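DR2417 (Deinococcus radiodurans, PDB 4XWW) probably degrades RNA from its 5' end as a homodimeric, metal-dependent RNase J, and may also cut RNA internally. Local coordinates at residues K177-G183 with H218-A223; S208-E214 with R407-H412; L334-V340 with E363-V369; I341-N345 with P371-H377. All coordinates share one frame; numbering follows the deposited sequence. Where two conformers were deposited one is given.

Contact 1: K177-G183 with H218-A223; sequences KIDPDVG and HTPSEA
Residues D179-G183 and S221-A223 run side by side in the same direction. The CA atoms of D179 and S221 are 5.4 Å apart, those of G183 and A223 4.6 Å. The motif is a capped helix start in the metallo-beta-lactamase region: S221 is the N-cap of helix 222-234, and its OG accepts from A223 N. The D179 carboxylate reaches across to this cap. With CG anti to its own backbone N (chi1 -161°), it offers both syn lone pairs to the second segment. OD1 accepts from S221 OG at 2.6 Å, and OD2 accepts an almost straight bond from E222 N at 2.8 Å. Each oxygen takes a second donor from above the carboxylate plane. For D179 OD1 this is D181 N, closing an Asx turn. For D179 OD2 it is K177 NZ, in a salt bridge of 2.9 Å. The lysine probably offsets the aspartate charge and links on to the second segment through P220 O. A water bridges K177 NZ to E222 OE2, while E222 OE1 pairs with R251. At the other end, I178 O lies at the edge of the H218 ring, 3.0 Å from H218 CE1.

Contact 2: S208-E214 with R407-H412; sequences SDSTNAE and RHQINH. With nucleotides of chain C.
S210 and H412 join the end of strand 205-209 to helix 406-417. Just past the strand, S210-A213 form a type I beta turn that packs on the helix in the metallo-beta-lactamase fold. The tight part is buried. H412 ND1 donates to S210 OG at 2.8 Å, with the oxygen in the ring plane, and S210 OG also bonds W402 O. H412 CE1 meets S208 OG at the same ring's edge, and a water joins S208 OG to H412 NE2. A213 CB sits 3.4 Å from H408 O. The H408 ring is held between two layers: T211 O is 3.6 Å above one face, toward the rim, and R407 CG lies over the centre of the opposite face. D209, the predicted proton donor, turns away from the helix toward H381. D209 OD1 accepts from T211 N, an Asx turn, and also from T211 OG1. T211 CG2 comes 3.9 Å from C6 of U2 of chain C.

The other side is less buried and faces the second subunit. There E214 and R407 cross at about a right angle, their flat groups 33° apart. E214 OE1 also bonds Y370 of the second subunit, and R407 NH1 bonds N355 of that subunit. R407 NE grips E214 OE2 at 2.8 Å, bond angle 169°, while R407 NH2 to E214 OE1 is weak at 3.4 Å.

Contact 3: L334-V340 with E363-V369; sequences LRRGDTV and EIGVDVV
E363 O, near the end of helix 351-364, is linked to R336 by a water, which accepts from R336 NH1 and gives E363 O a weak bond. Next, I364 turns its carbonyl to the same guanidinium: I364 O lies 3.7 Å above the centre of one face. Its side chain goes to L334, which it crosses at about a right angle, with I364 CG2 4.0 Å from L334 CB. G365 leaves the helix with positive phi (106°). R336 NH1 passes 3.4 Å from G365 CA, and a water ties G365 O to G337 N and D367 OD1. V366 wedges in after it, with CB 3.3 Å from D338 O and CG2 against V340 CG2. L361 of helix 351-364 touches both valines. At D367 the chain becomes the edge strand of a parallel sheet, completing a beta-alpha-beta crossover: strand 339-342, helix 351-364, strand 367-369. D367 N donates to D338 O, and V340 N returns a bond of 2.8 Å to D367 O. On the face shared by D367 and T339, a water donates to both D367 OD2 and T339 OG1. V368 lies on the opposite face with V340. V369 N then donates to V340 O at 2.9 Å, and V369 CG2 meets T339 CG2 at 4.0 Å.

Contact 4: I341-N345 with P371-H377; sequences ILSSN and PPTYRVH. With nucleotides of chain C.
H377 lays its imidazole over S344, with S344 CA 3.8 Å from the ring centroid in a CH-pi contact. The contact joins strand 339-342 and the residues after it, in the parallel sheet of the beta-CASP region, to the loop that leads into the predicted substrate-binding segment H377-H381. The first torsion of H377 is fully extended (chi1 180°), which carries the ring across S344 to the RNA. N345 ND2 approaches H377 CD2 at 3.7 Å, its amide nearly perpendicular to the ring (80° between planes). H377 ND1 bonds R251, which helps fix the rotation of the ring.

S343 is the centre of an inverse gamma turn. S343 OG donates to V376 O at 2.6 Å, and R251 also bonds this hydroxyl. V376 packs back on the strand, its CG2 3.5 Å from L342 O and close to I341 CG2. P371 CD approaches the same L342 O, also at 3.5 Å, and lies equally far from S344 O. A water donates to both N345 OD1 and P371 O, just before the cis peptide bond to P372. At the ring edge, H377 NE2 shares a hydrogen bond of 2.8 Å with O3' of U1 of chain C, the oxygen bridging to the U2 phosphate.

Contacts 1, 2 and 4 lie near the catalytic site and the RNA, while contact 3 lies farther out, about 14 Å from the RNA at its nearest atom. Contacts 3 and 4 follow each other along strand 339-342, their centres 15 Å apart, joined by a probable hydrogen bond from L342 N to V369 O (2.8 Å). Contact 4 touches contact 1 where R375 NH2 packs on P220 CG at 4.0 Å, and R251 links E222 to S343 and H377. Contact 1 meets contact 2 at T219 OG1 and N212 ND2, 4.1 Å apart. The side chain of T211 is about 6 Å from a zinc ion, that of K177 about 10 Å and that of H377 about 12 Å.

Contact 1: K177-G183 with H218-A223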
# COMPACT_ATOMS: atom_id res chain seq x y z
N LYS A 177 18.81 17.29 -3.38
CA LYS A 177 19.63 16.72 -2.32
C LYS A 177 20.96 17.46 -2.38
O LYS A 177 21.18 18.25 -3.31
CB LYS A 177 19.84 15.22 -2.53
CG LYS A 177 20.64 14.96 -3.83
CD LYS A 177 20.82 13.48 -4.18
CE LYS A 177 21.59 12.74 -3.12
NZ LYS A 177 22.14 11.45 -3.71
N ILE A 178 21.85 17.24 -1.41
CA ILE A 178 23.18 17.82 -1.55
C ILE A 178 24.15 16.67 -1.74
O ILE A 178 24.74 16.16 -0.78
CB ILE A 178 23.59 18.69 -0.34
CG1 ILE A 178 22.50 19.72 -0.05
CG2 ILE A 178 24.93 19.44 -0.66
CD1 ILE A 178 22.73 20.58 1.19
N ASP A 179 24.33 16.29 -3.00
CA ASP A 179 25.24 15.19 -3.32
C ASP A 179 26.62 15.72 -3.66
O ASP A 179 26.79 16.48 -4.62
CB ASP A 179 24.69 14.38 -4.49
CG ASP A 179 25.32 13.00 -4.60
OD1 ASP A 179 26.51 12.84 -4.25
OD2 ASP A 179 24.63 12.06 -5.04
N PRO A 180 27.62 15.33 -2.87
CA PRO A 180 28.97 15.86 -3.13
C PRO A 180 29.61 15.31 -4.41
O PRO A 180 30.58 15.89 -4.90
CB PRO A 180 29.77 15.43 -1.89
CG PRO A 180 28.99 14.38 -1.24
CD PRO A 180 27.54 14.58 -1.60
N ASP A 181 29.07 14.22 -4.95
CA ASP A 181 29.62 13.61 -6.16
C ASP A 181 28.63 12.64 -6.77
O ASP A 181 28.47 11.52 -6.28
CB ASP A 181 30.95 12.91 -5.85
CG ASP A 181 31.56 12.24 -7.07
OD1 ASP A 181 31.11 12.52 -8.21
OD2 ASP A 181 32.51 11.45 -6.89
N VAL A 182 27.94 13.04 -7.83
CA VAL A 182 26.96 12.15 -8.45
C VAL A 182 27.66 11.04 -9.24
O VAL A 182 27.02 10.09 -9.66
CB VAL A 182 25.97 12.90 -9.35
CG1 VAL A 182 25.04 13.75 -8.49
CG2 VAL A 182 26.69 13.76 -10.38
N GLY A 183 28.97 11.17 -9.41
CA GLY A 183 29.78 10.04 -9.85
C GLY A 183 30.07 9.94 -11.33
O GLY A 183 30.80 9.06 -11.78
N HIS A 218 22.06 12.35 6.41
CA HIS A 218 22.36 12.84 5.08
C HIS A 218 22.01 11.75 4.08
O HIS A 218 22.28 10.56 4.31
CB HIS A 218 23.85 13.22 5.02
CG HIS A 218 24.21 14.09 3.86
ND1 HIS A 218 24.05 13.70 2.54
CD2 HIS A 218 24.78 15.32 3.82
CE1 HIS A 218 24.47 14.66 1.75
NE2 HIS A 218 24.93 15.65 2.49
N THR A 219 21.36 12.12 2.98
CA THR A 219 21.01 11.15 1.95
C THR A 219 22.30 10.62 1.34
O THR A 219 23.25 11.38 1.15
CB THR A 219 20.10 11.79 0.86
OG1 THR A 219 18.88 12.22 1.46
CG2 THR A 219 19.78 10.80 -0.27
N PRO A 220 22.38 9.31 1.05
CA PRO A 220 23.63 8.80 0.48
C PRO A 220 23.93 9.35 -0.90
O PRO A 220 23.01 9.74 -1.61
CB PRO A 220 23.38 7.27 0.39
CG PRO A 220 22.28 7.01 1.35
CD PRO A 220 21.42 8.22 1.37
N SER A 221 25.21 9.39 -1.24
CA SER A 221 25.70 9.87 -2.53
C SER A 221 25.53 8.86 -3.66
O SER A 221 25.69 7.64 -3.44
CB SER A 221 27.18 10.22 -2.41
OG SER A 221 27.72 10.60 -3.65
N GLU A 222 25.26 9.33 -4.88
CA GLU A 222 25.24 8.43 -6.03
C GLU A 222 26.60 7.76 -6.25
O GLU A 222 26.67 6.65 -6.80
CB GLU A 222 24.79 9.13 -7.30
CG GLU A 222 23.31 9.44 -7.33
CD GLU A 222 22.41 8.20 -7.37
OE1 GLU A 222 22.81 7.18 -7.96
OE2 GLU A 222 21.29 8.27 -6.81
N ALA A 223 27.68 8.39 -5.79
CA ALA A 223 28.98 7.76 -5.99
C ALA A 223 29.10 6.50 -5.12
O ALA A 223 29.68 5.51 -5.54
CB ALA A 223 30.13 8.75 -5.70
O HOH W 1 20.38 10.34 -5.57
O HOH W 2 24.64 12.72 -1.02

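Contact 2: S208-E214 with R407-H412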
# COMPACT_ATOMS: atom_id res chain seq x y z
N SER A 208 11.38 25.37 0.45
CA SER A 208 12.31 24.24 0.43
C SER A 208 11.60 22.90 0.43
O SER A 208 10.50 22.72 0.97
CB SER A 208 13.28 24.35 1.62
OG SER A 208 14.29 23.36 1.57
N ASP A 209 12.29 21.95 -0.19
CA ASP A 209 11.81 20.60 -0.45
C ASP A 209 11.68 19.78 0.84
O ASP A 209 12.68 19.49 1.48
CB ASP A 209 12.79 19.96 -1.44
CG ASP A 209 12.45 18.51 -1.80
OD1 ASP A 209 11.41 17.96 -1.38
OD2 ASP A 209 13.26 17.95 -2.58
N SER A 210 10.46 19.39 1.21
CA SER A 210 10.25 18.72 2.49
C SER A 210 10.15 17.20 2.40
O SER A 210 9.88 16.55 3.40
CB SER A 210 8.97 19.23 3.17
OG SER A 210 8.94 20.65 3.20
N THR A 211 10.35 16.66 1.20
CA THR A 211 10.10 15.23 0.95
C THR A 211 10.64 14.31 2.04
O THR A 211 9.92 13.43 2.56
CB THR A 211 10.71 14.81 -0.39
OG1 THR A 211 10.16 15.62 -1.43
CG2 THR A 211 10.40 13.36 -0.68
N ASN A 212 11.91 14.50 2.38
CA ASN A 212 12.59 13.62 3.32
C ASN A 212 12.81 14.29 4.67
O ASN A 212 13.75 13.98 5.39
CB ASN A 212 13.94 13.13 2.75
CG ASN A 212 13.77 12.04 1.71
OD1 ASN A 212 12.70 11.41 1.61
ND2 ASN A 212 14.82 11.79 0.94
N ALA A 213 11.92 15.21 5.04
CA ALA A 213 12.13 15.96 6.27
C ALA A 213 12.05 15.10 7.55
O ALA A 213 12.51 15.53 8.60
CB ALA A 213 11.13 17.13 6.35
N GLU A 214 11.50 13.89 7.44
CA GLU A 214 11.41 12.99 8.61
C GLU A 214 12.60 12.05 8.72
O GLU A 214 12.72 11.28 9.67
CB GLU A 214 10.10 12.19 8.57
CG GLU A 214 8.89 13.10 8.68
CD GLU A 214 7.58 12.34 8.89
OE1 GLU A 214 7.50 11.53 9.83
OE2 GLU A 214 6.63 12.60 8.12
N ARG A 407 2.55 16.05 7.07
CA ARG A 407 3.53 15.47 7.99
C ARG A 407 4.96 15.92 7.64
O ARG A 407 5.77 16.22 8.52
CB ARG A 407 3.43 13.92 8.02
CG ARG A 407 3.59 13.25 6.66
CD ARG A 407 3.32 11.77 6.73
NE ARG A 407 4.34 11.11 7.55
CZ ARG A 407 4.30 9.83 7.88
NH1 ARG A 407 3.30 9.06 7.47
NH2 ARG A 407 5.26 9.32 8.64
N HIS A 408 5.27 15.97 6.35
CA HIS A 408 6.59 16.37 5.89
C HIS A 408 6.83 17.86 6.11
O HIS A 408 7.89 18.26 6.59
CB HIS A 408 6.73 16.04 4.40
CG HIS A 408 6.43 14.61 4.10
ND1 HIS A 408 5.48 14.24 3.17
CD2 HIS A 408 6.90 13.47 4.65
CE1 HIS A 408 5.41 12.92 3.14
NE2 HIS A 408 6.25 12.42 4.03
N GLN A 409 5.85 18.66 5.74
CA GLN A 409 5.96 20.11 5.91
C GLN A 409 6.15 20.51 7.36
O GLN A 409 6.97 21.38 7.69
CB GLN A 409 4.72 20.79 5.39
CG GLN A 409 4.53 20.79 3.88
CD GLN A 409 3.16 21.34 3.53
OE1 GLN A 409 2.13 20.71 3.82
NE2 GLN A 409 3.13 22.52 2.94
N ILE A 410 5.37 19.88 8.24
CA ILE A 410 5.37 20.27 9.65
C ILE A 410 6.68 19.83 10.30
O ILE A 410 7.27 20.55 11.11
CB ILE A 410 4.14 19.68 10.38
CG1 ILE A 410 2.89 20.42 9.89
CG2 ILE A 410 4.29 19.80 11.88
CD1 ILE A 410 1.58 19.82 10.38
N ASN A 411 7.18 18.67 9.89
CA ASN A 411 8.48 18.24 10.39
C ASN A 411 9.63 19.09 9.88
O ASN A 411 10.62 19.27 10.58
CB ASN A 411 8.70 16.76 10.08
CG ASN A 411 8.09 15.89 11.12
OD1 ASN A 411 8.60 15.82 12.24
ND2 ASN A 411 6.95 15.29 10.81
N HIS A 412 9.51 19.63 8.67
CA HIS A 412 10.51 20.55 8.13
C HIS A 412 10.50 21.84 8.97
O HIS A 412 11.55 22.40 9.29
CB HIS A 412 10.21 20.84 6.66
CG HIS A 412 11.38 21.33 5.86
ND1 HIS A 412 11.32 21.48 4.48
CD2 HIS A 412 12.62 21.73 6.22
CE1 HIS A 412 12.47 21.95 4.04
NE2 HIS A 412 13.28 22.11 5.07
P U C 2 13.30 8.88 -3.84
OP1 U C 2 13.96 9.33 -5.08
OP2 U C 2 13.61 9.54 -2.55
O5' U C 2 11.71 8.95 -4.01
C5' U C 2 11.06 8.45 -5.18
C4' U C 2 9.88 9.33 -5.54
O4' U C 2 8.79 9.11 -4.59
C3' U C 2 10.15 10.83 -5.54
O3' U C 2 9.48 11.41 -6.64
C2' U C 2 9.47 11.30 -4.25
O2' U C 2 9.07 12.65 -4.31
C1' U C 2 8.27 10.36 -4.20
N1 U C 2 7.66 10.22 -2.87
C2 U C 2 6.28 10.21 -2.80
O2 U C 2 5.56 10.30 -3.78
N3 U C 2 5.78 10.09 -1.53
C4 U C 2 6.49 9.98 -0.35
O4 U C 2 5.88 9.88 0.71
C5 U C 2 7.91 10.01 -0.51
C6 U C 2 8.43 10.13 -1.74
O HOH W 3 15.50 23.50 3.95

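Contact 3: L334-V340 with E363-V369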
# COMPACT_ATOMS: atom_id res chain seq x y z
N LEU A 334 13.57 -15.24 -17.66
CA LEU A 334 14.40 -15.38 -16.46
C LEU A 334 14.64 -16.85 -16.13
O LEU A 334 13.84 -17.72 -16.49
CB LEU A 334 13.75 -14.68 -15.27
CG LEU A 334 13.65 -13.16 -15.39
CD1 LEU A 334 13.16 -12.54 -14.11
CD2 LEU A 334 14.98 -12.55 -15.78
N ARG A 335 15.74 -17.12 -15.43
CA ARG A 335 16.07 -18.49 -14.99
C ARG A 335 16.98 -18.46 -13.76
O ARG A 335 17.61 -17.44 -13.47
CB ARG A 335 16.73 -19.28 -16.13
CG ARG A 335 17.84 -18.54 -16.88
CD ARG A 335 18.49 -19.45 -17.94
NE ARG A 335 19.04 -18.71 -19.08
CZ ARG A 335 20.27 -18.22 -19.14
NH1 ARG A 335 21.11 -18.37 -18.13
NH2 ARG A 335 20.67 -17.57 -20.23
N ARG A 336 17.04 -19.59 -13.06
CA ARG A 336 17.96 -19.72 -11.93
C ARG A 336 19.37 -19.38 -12.36
O ARG A 336 19.84 -19.91 -13.36
CB ARG A 336 17.95 -21.14 -11.37
CG ARG A 336 17.03 -21.34 -10.22
CD ARG A 336 16.93 -22.80 -9.80
NE ARG A 336 15.52 -23.15 -9.66
CZ ARG A 336 14.77 -22.77 -8.64
NH1 ARG A 336 15.31 -22.04 -7.67
NH2 ARG A 336 13.50 -23.11 -8.58
N GLY A 337 20.04 -18.52 -11.60
CA GLY A 337 21.37 -18.07 -11.97
C GLY A 337 21.39 -16.60 -12.34
O GLY A 337 22.39 -15.93 -12.15
N ASP A 338 20.28 -16.11 -12.89
CA ASP A 338 20.11 -14.67 -13.12
C ASP A 338 20.13 -13.89 -11.82
O ASP A 338 19.69 -14.37 -10.78
CB ASP A 338 18.79 -14.37 -13.86
CG ASP A 338 18.80 -14.84 -15.32
OD1 ASP A 338 19.89 -15.00 -15.89
OD2 ASP A 338 17.71 -15.07 -15.89
N THR A 339 20.62 -12.65 -11.90
CA THR A 339 20.53 -11.70 -10.80
C THR A 339 19.62 -10.55 -11.20
O THR A 339 19.82 -9.94 -12.26
CB THR A 339 21.93 -11.18 -10.40
OG1 THR A 339 22.75 -12.30 -10.04
CG2 THR A 339 21.83 -10.23 -9.21
N VAL A 340 18.64 -10.24 -10.36
CA VAL A 340 17.81 -9.06 -10.58
C VAL A 340 18.03 -8.04 -9.47
O VAL A 340 17.92 -8.36 -8.29
CB VAL A 340 16.33 -9.40 -10.68
CG1 VAL A 340 15.47 -8.09 -10.72
CG2 VAL A 340 16.10 -10.23 -11.92
N GLU A 363 10.52 -17.06 -6.65
CA GLU A 363 9.99 -18.36 -7.05
C GLU A 363 10.63 -18.86 -8.34
O GLU A 363 10.77 -20.07 -8.53
CB GLU A 363 8.46 -18.30 -7.16
CG GLU A 363 7.81 -18.16 -5.79
CD GLU A 363 6.32 -18.41 -5.81
OE1 GLU A 363 5.60 -17.63 -6.47
OE2 GLU A 363 5.87 -19.38 -5.15
N ILE A 364 11.04 -17.93 -9.21
CA ILE A 364 11.75 -18.34 -10.42
C ILE A 364 13.11 -18.90 -10.03
O ILE A 364 13.61 -19.86 -10.63
CB ILE A 364 11.90 -17.17 -11.43
CG1 ILE A 364 10.54 -16.83 -12.04
CG2 ILE A 364 12.88 -17.54 -12.55
CD1 ILE A 364 10.55 -15.57 -12.92
N GLY A 365 13.69 -18.29 -9.00
CA GLY A 365 14.98 -18.72 -8.48
C GLY A 365 16.13 -17.80 -8.83
O GLY A 365 17.29 -18.16 -8.67
N VAL A 366 15.81 -16.60 -9.27
CA VAL A 366 16.86 -15.62 -9.52
C VAL A 366 17.37 -15.08 -8.17
O VAL A 366 16.67 -15.14 -7.15
CB VAL A 366 16.39 -14.46 -10.44
CG1 VAL A 366 15.58 -15.01 -11.61
CG2 VAL A 366 15.61 -13.40 -9.66
N ASP A 367 18.61 -14.62 -8.16
CA ASP A 367 19.11 -13.90 -7.00
C ASP A 367 18.50 -12.50 -7.03
O ASP A 367 18.58 -11.82 -8.04
CB ASP A 367 20.64 -13.83 -7.02
CG ASP A 367 21.28 -15.21 -6.95
OD1 ASP A 367 20.55 -16.21 -6.85
OD2 ASP A 367 22.53 -15.29 -7.00
N VAL A 368 17.86 -12.09 -5.93
CA VAL A 368 17.13 -10.83 -5.91
C VAL A 368 17.81 -9.88 -4.95
O VAL A 368 18.03 -10.21 -3.78
CB VAL A 368 15.65 -11.00 -5.48
CG1 VAL A 368 14.83 -9.78 -5.91
CG2 VAL A 368 15.07 -12.29 -6.06
N VAL A 369 18.12 -8.69 -5.45
CA VAL A 369 18.95 -7.72 -4.74
C VAL A 369 18.21 -6.40 -4.63
O VAL A 369 17.85 -5.79 -5.65
CB VAL A 369 20.30 -7.52 -5.49
CG1 VAL A 369 21.11 -6.41 -4.86
CG2 VAL A 369 21.09 -8.82 -5.50
O HOH W 4 13.11 -20.80 -6.11
O HOH W 5 17.63 -21.00 -7.01
O HOH W 6 19.81 -18.13 -8.71
O HOH W 7 24.03 -13.18 -7.69

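Contact 4: I341-N345 with P371-H377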
# COMPACT_ATOMS: atom_id res chain seq x y z
N ILE A 341 18.39 -6.82 -9.87
CA ILE A 341 18.65 -5.76 -8.90
C ILE A 341 17.57 -4.69 -9.01
O ILE A 341 17.35 -4.12 -10.08
CB ILE A 341 20.02 -5.09 -9.14
CG1 ILE A 341 21.18 -6.10 -9.04
CG2 ILE A 341 20.24 -3.91 -8.18
CD1 ILE A 341 22.50 -5.56 -9.64
N LEU A 342 16.91 -4.42 -7.89
CA LEU A 342 15.96 -3.31 -7.80
C LEU A 342 16.69 -2.09 -7.24
O LEU A 342 16.84 -1.96 -6.03
CB LEU A 342 14.75 -3.67 -6.92
CG LEU A 342 14.09 -5.01 -7.24
CD1 LEU A 342 12.82 -5.26 -6.38
CD2 LEU A 342 13.77 -5.13 -8.69
N SER A 343 17.17 -1.23 -8.14
CA SER A 343 17.91 -0.03 -7.75
C SER A 343 16.90 1.09 -7.52
O SER A 343 16.86 2.07 -8.27
CB SER A 343 18.94 0.35 -8.82
OG SER A 343 19.82 1.38 -8.38
N SER A 344 16.11 0.94 -6.46
CA SER A 344 14.95 1.79 -6.18
C SER A 344 14.32 1.33 -4.87
O SER A 344 14.62 0.26 -4.38
CB SER A 344 13.91 1.72 -7.30
OG SER A 344 13.49 0.39 -7.49
N ASN A 345 13.44 2.17 -4.33
CA ASN A 345 12.63 1.84 -3.18
C ASN A 345 11.20 2.04 -3.62
O ASN A 345 10.92 2.95 -4.39
CB ASN A 345 12.93 2.76 -1.99
CG ASN A 345 14.08 2.28 -1.15
OD1 ASN A 345 14.24 1.08 -0.90
ND2 ASN A 345 14.89 3.23 -0.68
N PRO A 371 17.19 -2.81 -1.60
CA PRO A 371 17.38 -2.21 -0.27
C PRO A 371 16.33 -2.75 0.68
O PRO A 371 15.25 -3.08 0.23
CB PRO A 371 17.18 -0.71 -0.51
CG PRO A 371 17.29 -0.54 -2.00
CD PRO A 371 16.74 -1.79 -2.58
N PRO A 372 16.62 -2.74 1.99
CA PRO A 372 17.83 -2.22 2.61
C PRO A 372 18.96 -3.25 2.72
O PRO A 372 20.06 -2.88 3.12
CB PRO A 372 17.33 -1.82 4.01
CG PRO A 372 16.25 -2.75 4.27
CD PRO A 372 15.56 -3.00 2.97
N THR A 373 18.68 -4.50 2.36
CA THR A 373 19.69 -5.55 2.42
C THR A 373 20.96 -5.14 1.69
O THR A 373 22.07 -5.33 2.18
CB THR A 373 19.14 -6.84 1.79
OG1 THR A 373 17.83 -7.11 2.32
CG2 THR A 373 20.06 -8.01 2.08
N TYR A 374 20.77 -4.59 0.51
CA TYR A 374 21.86 -4.05 -0.29
C TYR A 374 21.61 -2.56 -0.52
O TYR A 374 20.50 -2.16 -0.88
CB TYR A 374 21.96 -4.77 -1.62
CG TYR A 374 22.24 -6.25 -1.50
CD1 TYR A 374 21.19 -7.16 -1.35
CD2 TYR A 374 23.53 -6.74 -1.54
CE1 TYR A 374 21.42 -8.52 -1.26
CE2 TYR A 374 23.78 -8.11 -1.43
CZ TYR A 374 22.71 -8.98 -1.29
OH TYR A 374 22.95 -10.33 -1.19
N ARG A 375 22.63 -1.73 -0.31
CA ARG A 375 22.42 -0.29 -0.46
C ARG A 375 22.61 0.08 -1.92
O ARG A 375 23.69 0.51 -2.32
CB ARG A 375 23.36 0.53 0.41
CG ARG A 375 22.92 2.01 0.45
CD ARG A 375 23.89 2.94 1.17
NE ARG A 375 24.14 2.53 2.54
CZ ARG A 375 23.38 2.87 3.58
NH1 ARG A 375 23.69 2.44 4.80
NH2 ARG A 375 22.31 3.63 3.40
N VAL A 376 21.55 -0.12 -2.70
CA VAL A 376 21.64 0.05 -4.13
C VAL A 376 20.71 1.17 -4.62
O VAL A 376 20.42 1.27 -5.81
CB VAL A 376 21.33 -1.27 -4.88
CG1 VAL A 376 22.45 -2.28 -4.62
CG2 VAL A 376 19.98 -1.84 -4.46
N HIS A 377 20.26 2.01 -3.70
CA HIS A 377 19.49 3.20 -4.08
C HIS A 377 19.76 4.36 -3.14
O HIS A 377 19.86 4.16 -1.93
CB HIS A 377 18.00 2.88 -4.07
CG HIS A 377 17.14 4.05 -4.44
ND1 HIS A 377 17.09 4.57 -5.71
CD2 HIS A 377 16.27 4.78 -3.70
CE1 HIS A 377 16.25 5.59 -5.74
NE2 HIS A 377 15.73 5.73 -4.53
O3' U C 1 13.58 7.30 -3.67
O HOH W 8 13.37 -1.47 -0.71